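Side-chain contact in L-asparaginase 1 (Escherichia coli, PDB 6NXC), which hydrolyses L-asparagine to L-aspartate and ammonium as a cytoplasmic homotetramer subject to allosteric activation by asparagine itself: residues V286-T291 / T327-L332. The protein carries 1 engineered substitution. Numbering follows the deposited sequence.
Sequences VVVNLT and TKLHYL
L329 brings its forked end from the helix to the face of the strand, where CD2 meets V286 and both methyls face V288. The closer approach is to V286, with CG1 3.9 Å from L329 CD2; these two side chains pass each other in opposite directions. V288 is reached more loosely, its CG2 lying 4.4 Å from L329 CD2 and about as far, 4.4 Å, from L329 CD1, so this methyl faces the fork of the leucine. Along the strand, V286 CG1 and V288 CG2 lie side by side, 3.8 Å apart. V286 CG1 gets there by standing anti to the backbone N (chi1 174°), while V286 CG2, anti to the carbonyl carbon, lies farther from the leucine, 5.1 Å from L329 CD2. Alternation along the strand directs V286 and V288 to the helix and V287 away from it.

This is a sparse but buried helix-on-sheet contact in the alpha/beta C-terminal domain: helix 322-333, together with helix 339-346, packs on one face of the four-stranded parallel sheet in which 286-291 is an inner strand. The nearest CA atoms, V286 and L329, are 8.5 Å apart. L329 also touches I258 of the adjacent strand 256-261 and M346 of helix 339-346, and I342 of that helix packs on V286. Beyond V288 the strand ends in the pocket of the allosteric activator, where the backbone O of T291 accepts a hydrogen bond from the N of the bound asparagine. The V288 side chain lies about 10 Å from that of R260 in this site, which places the contact as packing behind the pocket and not as part of it.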
ATOM      1  N   VAL B 286     -15.616 -15.811  30.759  1.00 21.79           N
ATOM      2  CA  VAL B 286     -15.957 -15.383  29.378  1.00 18.84           C
ATOM      3  C   VAL B 286     -14.749 -15.681  28.501  1.00 19.00           C
ATOM      4  O   VAL B 286     -13.687 -15.071  28.702  1.00 19.05           O
ATOM      5  CB  VAL B 286     -16.348 -13.902  29.333  1.00 25.30           C
ATOM      6  CG1 VAL B 286     -16.543 -13.480  27.876  1.00 23.10           C
ATOM      7  CG2 VAL B 286     -17.579 -13.651  30.217  1.00 24.86           C
ATOM      8  N   VAL B 287     -14.875 -16.622  27.586  1.00 19.19           N
ATOM      9  CA  VAL B 287     -13.767 -16.964  26.663  1.00 20.48           C
ATOM     10  C   VAL B 287     -14.107 -16.411  25.267  1.00 20.13           C
ATOM     11  O   VAL B 287     -15.140 -16.809  24.685  1.00 20.54           O
ATOM     12  CB  VAL B 287     -13.477 -18.470  26.636  1.00 18.51           C
ATOM     13  CG1 VAL B 287     -12.314 -18.802  25.769  1.00 20.34           C
ATOM     14  CG2 VAL B 287     -13.275 -18.951  28.023  1.00 22.82           C
ATOM     15  N   VAL B 288     -13.278 -15.496  24.766  1.00 19.10           N
ATOM     16  CA  VAL B 288     -13.460 -14.793  23.467  1.00 17.22           C
ATOM     17  C   VAL B 288     -12.375 -15.239  22.482  1.00 14.84           C
ATOM     18  O   VAL B 288     -11.222 -15.104  22.787  1.00 17.93           O
ATOM     19  CB  VAL B 288     -13.506 -13.279  23.674  1.00 19.25           C
ATOM     20  CG1 VAL B 288     -13.902 -12.594  22.396  1.00 20.43           C
ATOM     21  CG2 VAL B 288     -14.520 -12.939  24.718  1.00 22.02           C
ATOM     22  N   ASN B 289     -12.799 -15.630  21.289  1.00 16.80           N
ATOM     23  CA  ASN B 289     -11.911 -16.075  20.206  1.00 17.46           C
ATOM     24  C   ASN B 289     -11.663 -14.875  19.269  1.00 17.38           C
ATOM     25  O   ASN B 289     -12.617 -14.419  18.658  1.00 16.12           O
ATOM     26  CB  ASN B 289     -12.565 -17.218  19.427  1.00 17.12           C
ATOM     27  CG  ASN B 289     -11.573 -17.920  18.503  1.00 17.98           C
ATOM     28  OD1 ASN B 289     -10.373 -17.822  18.729  1.00 22.59           O
ATOM     29  ND2 ASN B 289     -12.103 -18.782  17.662  1.00 20.46           N
ATOM     30  N   LEU B 290     -10.398 -14.462  19.110  1.00 16.26           N
ATOM     31  CA  LEU B 290      -9.958 -13.425  18.118  1.00 16.02           C
ATOM     32  C   LEU B 290      -8.976 -14.030  17.125  1.00 18.38           C
ATOM     33  O   LEU B 290      -8.390 -15.051  17.422  1.00 17.34           O
ATOM     34  CB  LEU B 290      -9.225 -12.280  18.815  1.00 15.36           C
ATOM     35  CG  LEU B 290      -9.973 -11.621  19.935  1.00 16.27           C
ATOM     36  CD1 LEU B 290      -9.182 -10.516  20.559  1.00 15.26           C
ATOM     37  CD2 LEU B 290     -11.328 -11.121  19.529  1.00 17.03           C
ATOM     38  N   THR B 291      -8.756 -13.349  16.008  1.00 15.29           N
ATOM     39  CA  THR B 291      -7.637 -13.665  15.156  1.00 14.44           C
ATOM     40  C   THR B 291      -6.356 -13.067  15.758  1.00 15.34           C
ATOM     41  O   THR B 291      -6.305 -11.816  16.080  1.00 18.59           O
ATOM     42  CB  THR B 291      -7.840 -13.328  13.697  0.70 14.63           C
ATOM     43  OG1 THR B 291      -6.721 -13.878  13.021  0.70 15.73           O
ATOM     44  CG2 THR B 291      -7.999 -11.862  13.454  0.70 14.14           C
ATOM     45  N   THR B 327     -10.527  -4.034  26.317  1.00 16.47           N
ATOM     46  CA  THR B 327     -11.165  -2.898  26.976  1.00 14.75           C
ATOM     47  C   THR B 327     -12.665  -3.207  27.060  1.00 16.09           C
ATOM     48  O   THR B 327     -13.254  -2.815  28.001  1.00 14.71           O
ATOM     49  CB  THR B 327     -10.748  -1.584  26.342  1.00 13.86           C
ATOM     50  OG1 THR B 327     -11.161  -1.679  24.982  1.00 16.27           O
ATOM     51  CG2 THR B 327      -9.271  -1.388  26.449  1.00 16.84           C
ATOM     52  N   LYS B 328     -13.278  -3.872  26.060  1.00 14.21           N
ATOM     53  CA  LYS B 328     -14.697  -4.185  26.043  1.00 15.89           C
ATOM     54  C   LYS B 328     -15.006  -5.128  27.229  1.00 14.98           C
ATOM     55  O   LYS B 328     -16.043  -4.966  27.884  1.00 15.71           O
ATOM     56  CB  LYS B 328     -15.086  -4.878  24.742  1.00 16.31           C
ATOM     57  CG  LYS B 328     -16.582  -4.885  24.444  1.00 16.67           C
ATOM     58  CD  LYS B 328     -16.850  -5.455  23.065  1.00 16.12           C
ATOM     59  CE  LYS B 328     -18.296  -5.482  22.743  1.00 18.35           C
ATOM     60  NZ  LYS B 328     -18.522  -6.014  21.379  1.00 16.40           N
ATOM     61  N   LEU B 329     -14.108  -6.102  27.497  1.00 14.00           N
ATOM     62  CA  LEU B 329     -14.327  -7.065  28.641  1.00 16.41           C
ATOM     63  C   LEU B 329     -14.226  -6.285  29.951  1.00 16.09           C
ATOM     64  O   LEU B 329     -15.055  -6.484  30.786  1.00 16.91           O
ATOM     65  CB  LEU B 329     -13.288  -8.165  28.594  1.00 15.21           C
ATOM     66  CG  LEU B 329     -13.598  -9.187  27.517  1.00 16.46           C
ATOM     67  CD1 LEU B 329     -12.374 -10.022  27.267  1.00 18.11           C
ATOM     68  CD2 LEU B 329     -14.774 -10.032  27.990  1.00 18.76           C
ATOM     69  N   HIS B 330     -13.228  -5.411  30.095  1.00 17.38           N
ATOM     70  CA  HIS B 330     -13.060  -4.522  31.282  1.00 16.29           C
ATOM     71  C   HIS B 330     -14.342  -3.772  31.481  1.00 15.43           C
ATOM     72  O   HIS B 330     -14.905  -3.740  32.640  1.00 19.99           O
ATOM     73  CB  HIS B 330     -11.910  -3.545  31.204  1.00 16.07           C
ATOM     74  CG  HIS B 330     -10.610  -4.199  31.601  1.00 18.30           C
ATOM     75  ND1 HIS B 330     -10.178  -4.197  32.917  1.00 23.59           N
ATOM     76  CD2 HIS B 330      -9.629  -4.756  30.892  1.00 20.70           C
ATOM     77  CE1 HIS B 330      -9.026  -4.820  32.959  1.00 21.81           C
ATOM     78  NE2 HIS B 330      -8.656  -5.138  31.744  1.00 22.53           N
ATOM     79  N   TYR B 331     -14.897  -3.228  30.378  1.00 16.77           N
ATOM     80  CA  TYR B 331     -16.127  -2.434  30.484  1.00 14.57           C
ATOM     81  C   TYR B 331     -17.319  -3.306  30.925  1.00 17.48           C
ATOM     82  O   TYR B 331     -17.964  -2.997  31.929  1.00 16.65           O
ATOM     83  CB  TYR B 331     -16.388  -1.736  29.131  1.00 17.51           C
ATOM     84  CG  TYR B 331     -17.800  -1.258  28.961  1.00 16.82           C
ATOM     85  CD1 TYR B 331     -18.280  -0.190  29.665  1.00 19.72           C
ATOM     86  CD2 TYR B 331     -18.645  -1.876  28.083  1.00 19.31           C
ATOM     87  CE1 TYR B 331     -19.572   0.281  29.506  1.00 22.43           C
ATOM     88  CE2 TYR B 331     -19.945  -1.457  27.929  1.00 25.49           C
ATOM     89  CZ  TYR B 331     -20.422  -0.388  28.666  1.00 23.78           C
ATOM     90  OH  TYR B 331     -21.701  -0.040  28.465  1.00 31.61           O
ATOM     91  N   LEU B 332     -17.548  -4.415  30.256  1.00 16.04           N
ATOM     92  CA  LEU B 332     -18.748  -5.223  30.529  1.00 14.40           C
ATOM     93  C   LEU B 332     -18.624  -5.910  31.897  1.00 18.26           C
ATOM     94  O   LEU B 332     -19.673  -5.920  32.602  1.00 19.76           O
ATOM     95  CB  LEU B 332     -18.902  -6.266  29.406  1.00 15.71           C
ATOM     96  CG  LEU B 332     -19.370  -5.714  28.074  1.00 14.93           C
ATOM     97  CD1 LEU B 332     -19.207  -6.789  27.032  1.00 16.00           C
ATOM     98  CD2 LEU B 332     -20.815  -5.190  28.108  1.00 16.12           C
TER